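Local atomic coordinates of sortase B (Streptococcus pyogenes, PDB entry 3PSQ), a protein that probably acts as a cysteine transpeptidase of the sortase B class and takes part in building pili at the streptococcal cell surface. Residues D28-A31 against D35-A38; N108-S113 against C138-A143. All blocks are in the same frame, centred on the assembly; numbering follows the deposited sequence. Where two conformers were deposited one is given.

Contact 1. Residues D28-A31 against D35-A38; sequences DLLA and DVMA. With ZN (zinc ion), chain P.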
loop_
_atom_site.group_PDB
_atom_site.type_symbol
_atom_site.label_atom_id
_atom_site.label_comp_id
_atom_site.label_asym_id
_atom_site.label_seq_id
_atom_site.Cartn_x
_atom_site.Cartn_y
_atom_site.Cartn_z
ATOM N N ASP A 28 4.736 19.138 -9.570
ATOM C CA ASP A 28 4.106 19.257 -10.878
ATOM C C ASP A 28 2.922 18.320 -11.039
ATOM O O ASP A 28 1.898 18.729 -11.538
ATOM C CB ASP A 28 5.110 18.977 -11.988
ATOM C CG ASP A 28 5.944 20.185 -12.337
ATOM O OD1 ASP A 28 5.774 21.251 -11.702
ATOM O OD2 ASP A 28 6.787 20.053 -13.265
ATOM N N LEU A 29 3.064 17.060 -10.640
ATOM C CA LEU A 29 1.923 16.150 -10.640
ATOM C C LEU A 29 0.792 16.687 -9.812
ATOM O O LEU A 29 -0.367 16.643 -10.225
ATOM C CB LEU A 29 2.302 14.738 -10.167
ATOM C CG LEU A 29 3.186 14.062 -11.191
ATOM C CD1 LEU A 29 3.678 12.717 -10.759
ATOM C CD2 LEU A 29 2.425 13.989 -12.516
ATOM N N LEU A 30 1.126 17.216 -8.644
ATOM C CA LEU A 30 0.134 17.745 -7.728
ATOM C C LEU A 30 -0.635 18.857 -8.393
ATOM O O LEU A 30 -1.837 19.013 -8.175
ATOM C CB LEU A 30 0.813 18.271 -6.470
ATOM C CG LEU A 30 1.177 17.196 -5.446
ATOM C CD1 LEU A 30 2.159 17.698 -4.375
ATOM C CD2 LEU A 30 -0.088 16.639 -4.838
ATOM N N ALA A 31 0.072 19.619 -9.215
ATOM C CA ALA A 31 -0.470 20.786 -9.899
ATOM C C ALA A 31 -1.370 20.387 -11.076
ATOM O O ALA A 31 -2.222 21.161 -11.526
ATOM C CB ALA A 31 0.684 21.632 -10.407
ATOM N N ASP A 35 -6.164 14.577 -7.901
ATOM C CA ASP A 35 -6.141 13.210 -7.326
ATOM C C ASP A 35 -4.772 12.798 -6.743
ATOM O O ASP A 35 -4.704 11.922 -5.881
ATOM C CB ASP A 35 -6.528 12.165 -8.378
ATOM C CG ASP A 35 -8.017 12.137 -8.691
ATOM O OD1 ASP A 35 -8.771 12.984 -8.185
ATOM O OD2 ASP A 35 -8.432 11.244 -9.460
ATOM N N VAL A 36 -3.684 13.384 -7.253
ATOM C CA VAL A 36 -2.337 13.114 -6.734
ATOM C C VAL A 36 -2.253 13.572 -5.258
ATOM O O VAL A 36 -2.615 14.697 -4.948
ATOM C CB VAL A 36 -1.228 13.767 -7.612
ATOM C CG1 VAL A 36 0.166 13.559 -6.991
ATOM C CG2 VAL A 36 -1.260 13.201 -9.092
ATOM N N MET A 37 -1.811 12.701 -4.349
ATOM C CA MET A 37 -1.880 13.081 -2.922
ATOM C C MET A 37 -0.739 12.565 -2.035
ATOM O O MET A 37 -0.709 12.849 -0.855
ATOM C CB MET A 37 -3.253 12.713 -2.282
ATOM C CG MET A 37 -3.796 11.374 -2.679
ATOM S SD MET A 37 -2.827 9.947 -2.171
ATOM C CE MET A 37 -2.755 10.153 -0.354
ATOM N N ALA A 38 0.172 11.785 -2.584
ATOM C CA ALA A 38 1.320 11.327 -1.802
ATOM C C ALA A 38 2.464 10.808 -2.683
ATOM O O ALA A 38 2.291 10.582 -3.869
ATOM C CB ALA A 38 0.913 10.261 -0.802
HETATM ZN ZN ZN P . -10.357 11.185 -10.056
HETATM O O HOH W 1 -10.358 12.844 -11.250
#
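Leu29 sets its CB against both methyls of Val36, with CG1 4.0 Å away. The rest of its side chain touches Pro50 on strand 48-53 and Val65, as suits a large branched residue on the buried side of a helix. The backbone takes part as well: Leu29 O lies 3.7 Å from Val36 CG2, a van der Waals contact between a helix carbonyl and a methyl. Leu30, one step on, crosses Val36 at about a right angle. Its CG is turned away from its own carbonyl carbon (chi1 -81°), and CD2 is the branch that reaches the strand. That methyl packs 3.8 Å from Val36 CG1 and presses closer still on Val36 O, at 3.2 Å.

Val36 thus fills the angle between two successive leucines. With CG1 anti to its backbone N (chi1 176°), it presents that methyl to both of them, and its beta-branched shape suits the opening residue of a strand. No hydrogen bond joins the two segments; the grip is apolar. The neighbouring Asp35 leaves the backbone on the side away from the helix, and OD2 binds the zinc ion at 2.0 Å beside a water ligand. Glu55 and Glu59 complete the protein ligands, while Tyr60 OH hydrogen-bonds to the same OD2. Met37 starts away from the helix too, and its side chain lies among Ile51, Gln53, Val83 and Phe85. Met37 and Ala38 both pair through their backbones with Ile51, the classic beta bulge. The whole is a short helix-to-strand connection, in which helix 22-32, the first of the modelled chain, packs beside the first strand of the sortase beta-sheet.

Contact 2. Residues N108-S113 against C138-A143; sequences NFRKKS and CIQTDA. With EDO (1,2-ethanediol), chain C.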
loop_
_atom_site.group_PDB
_atom_site.type_symbol
_atom_site.label_atom_id
_atom_site.label_comp_id
_atom_site.label_asym_id
_atom_site.label_seq_id
_atom_site.Cartn_x
_atom_site.Cartn_y
_atom_site.Cartn_z
ATOM N N ASN A 108 9.308 -10.026 -3.144
ATOM C CA ASN A 108 10.618 -10.213 -2.495
ATOM C C ASN A 108 10.456 -10.286 -0.983
ATOM O O ASN A 108 11.271 -10.882 -0.301
ATOM C CB ASN A 108 11.600 -9.090 -2.861
ATOM C CG ASN A 108 11.994 -9.130 -4.339
ATOM O OD1 ASN A 108 11.866 -10.164 -4.983
ATOM N ND2 ASN A 108 12.447 -8.002 -4.875
ATOM N N PHE A 109 9.392 -9.678 -0.463
ATOM C CA PHE A 109 9.134 -9.702 0.969
ATOM C C PHE A 109 8.730 -11.067 1.508
ATOM O O PHE A 109 8.614 -11.247 2.717
ATOM C CB PHE A 109 8.114 -8.640 1.342
ATOM C CG PHE A 109 8.664 -7.251 1.298
ATOM C CD1 PHE A 109 9.455 -6.772 2.334
ATOM C CD2 PHE A 109 8.415 -6.427 0.223
ATOM C CE1 PHE A 109 9.983 -5.466 2.297
ATOM C CE2 PHE A 109 8.920 -5.152 0.188
ATOM C CZ PHE A 109 9.705 -4.658 1.234
ATOM N N ARG A 110 8.508 -12.021 0.604
ATOM C CA ARG A 110 8.264 -13.413 0.969
ATOM C C ARG A 110 9.566 -14.077 1.412
ATOM O O ARG A 110 9.537 -15.086 2.123
ATOM C CB ARG A 110 7.674 -14.198 -0.210
ATOM C CG ARG A 110 6.311 -13.673 -0.730
ATOM C CD ARG A 110 5.854 -14.359 -2.048
ATOM N NE ARG A 110 5.431 -15.711 -1.734
ATOM C CZ ARG A 110 4.171 -16.063 -1.481
ATOM N NH1 ARG A 110 3.187 -15.173 -1.567
ATOM N NH2 ARG A 110 3.888 -17.315 -1.152
ATOM N N LYS A 111 10.699 -13.537 0.966
ATOM C CA LYS A 111 12.002 -14.135 1.245
ATOM C C LYS A 111 12.520 -13.683 2.609
ATOM O O LYS A 111 12.610 -12.470 2.889
ATOM C CB LYS A 111 13.021 -13.763 0.161
ATOM C CG LYS A 111 12.703 -14.246 -1.256
ATOM C CD LYS A 111 13.550 -13.396 -2.263
ATOM C CE LYS A 111 13.480 -13.863 -3.740
ATOM N NZ LYS A 111 14.828 -13.642 -4.441
ATOM N N LYS A 112 12.874 -14.658 3.452
ATOM C CA LYS A 112 13.371 -14.366 4.816
ATOM C C LYS A 112 14.465 -13.308 4.849
ATOM O O LYS A 112 14.325 -12.283 5.507
ATOM C CB LYS A 112 13.863 -15.640 5.531
ATOM C CG LYS A 112 14.161 -15.426 7.025
ATOM C CD LYS A 112 14.618 -16.730 7.704
ATOM C CE LYS A 112 14.908 -16.507 9.210
ATOM N NZ LYS A 112 15.692 -17.631 9.856
ATOM N N SER A 113 15.550 -13.546 4.123
ATOM C CA SER A 113 16.667 -12.613 4.110
ATOM C C SER A 113 16.245 -11.217 3.636
ATOM O O SER A 113 16.659 -10.199 4.224
ATOM C CB SER A 113 17.811 -13.158 3.245
ATOM O OG SER A 113 18.739 -12.134 2.921
ATOM N N CYS A 138 4.447 -9.883 5.612
ATOM C CA CYS A 138 4.161 -10.144 4.212
ATOM C C CYS A 138 3.090 -11.212 4.157
ATOM O O CYS A 138 3.285 -12.317 4.672
ATOM C CB CYS A 138 5.413 -10.677 3.529
ATOM S SG CYS A 138 5.230 -10.878 1.755
ATOM N N ILE A 139 1.969 -10.906 3.517
ATOM C CA ILE A 139 0.763 -11.761 3.569
ATOM C C ILE A 139 0.421 -12.393 2.213
ATOM O O ILE A 139 0.528 -11.741 1.159
ATOM C CB ILE A 139 -0.434 -10.893 4.040
ATOM C CG1 ILE A 139 -0.190 -10.364 5.463
ATOM C CG2 ILE A 139 -1.785 -11.601 3.876
ATOM C CD1 ILE A 139 -0.873 -9.043 5.760
ATOM N N GLN A 140 0.047 -13.665 2.226
ATOM C CA GLN A 140 -0.528 -14.265 1.036
ATOM C C GLN A 140 -1.990 -14.557 1.298
ATOM O O GLN A 140 -2.367 -15.292 2.218
ATOM C CB GLN A 140 0.185 -15.532 0.564
ATOM C CG GLN A 140 -0.574 -16.244 -0.588
ATOM C CD GLN A 140 -0.185 -15.757 -1.995
ATOM O OE1 GLN A 140 -0.817 -14.859 -2.572
ATOM N NE2 GLN A 140 0.864 -16.365 -2.553
ATOM N N THR A 141 -2.824 -13.930 0.489
ATOM C CA THR A 141 -4.225 -14.087 0.672
ATOM C C THR A 141 -4.805 -14.105 -0.729
ATOM O O THR A 141 -4.073 -14.297 -1.696
ATOM C CB THR A 141 -4.777 -12.960 1.582
ATOM O OG1 THR A 141 -6.138 -13.219 1.832
ATOM C CG2 THR A 141 -4.653 -11.579 0.944
ATOM N N ASP A 142 -6.116 -13.961 -0.851
ATOM C CA ASP A 142 -6.698 -13.883 -2.190
ATOM C C ASP A 142 -7.682 -12.716 -2.293
ATOM O O ASP A 142 -7.915 -11.996 -1.295
ATOM C CB ASP A 142 -7.328 -15.211 -2.575
ATOM C CG ASP A 142 -8.478 -15.571 -1.696
ATOM O OD1 ASP A 142 -9.204 -14.675 -1.234
ATOM O OD2 ASP A 142 -8.677 -16.776 -1.476
ATOM N N ALA A 143 -8.249 -12.535 -3.483
ATOM C CA ALA A 143 -9.122 -11.401 -3.784
ATOM C C ALA A 143 -10.307 -11.330 -2.824
ATOM O O ALA A 143 -10.952 -10.291 -2.720
ATOM C CB ALA A 143 -9.624 -11.485 -5.240
HETATM C C1 EDO C . 14.038 -17.894 2.593
HETATM O O1 EDO C . 12.654 -17.506 2.573
HETATM C C2 EDO C . 14.911 -16.946 1.752
HETATM O O2 EDO C . 15.674 -16.090 2.623
#
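Sulfur and carbon packing joins Phe109 and Arg110 to Cys138. The thiol of Cys138, anti to its backbone N (chi1 -174°), extends toward the 3-10 turn, where SG meets Phe109 CB at 3.7 Å and Arg110 CG at 3.9 Å. Behind it, Cys138 CB rests 3.4 Å from Phe109 O. A small, weakly polar side chain suits this place, since the turn brings its backbone close to the strand; the phenylalanine ring itself leads away, to pack edge-to-face with Phe114.

The polar part belongs to Arg110. Its chain bends at chi3 (73°), which lays the guanidinium alongside Gln140, whose side chain is modelled in two conformers, so the polar detail of that pair stays open. The firm partner of NH1 is Glu191, with which it makes a salt bridge, so the long arginine spans from the turn to an acid next to Cys190.

Hydrogen bonds to a bound 1,2-ethanediol, probably from the crystallisation liquor, mark the start of the following helix. Lys112 N and Ser113 N donate almost straight to O1 and O2, each at 3.0 Å, using amides that the first turn of a helix leaves without backbone acceptors.

In the fold, the 3-10 turn leads into helix 112-117 and lies against strand 130-142. That strand pairs antiparallel with 170-173 and 197-205; Arg110 touches Val171 of the former, and Phe109 reaches Val201 of the latter.

Overall arrangement
Contacts 1 and 2 lie on opposite sides of the chain's centre, their centres 30 Å apart and their nearest atoms about 17 Å apart, yet both reach the same mixed beta-sheet. Contact 1 packs a helix beside strand 36-41, whereas contact 2 lays a turn on strand 130-142; strand 120-125 pairs with both and links them. Their relation to the active site differs. Contact 2 approaches the predicted active site: the side chain of Gln140 is about 6 Å from that of Arg198, the predicted transition-state stabiliser. Contact 1 instead supplies Asp35 to a zinc site distinct from the one formed by His96, Cys190 and Asp192.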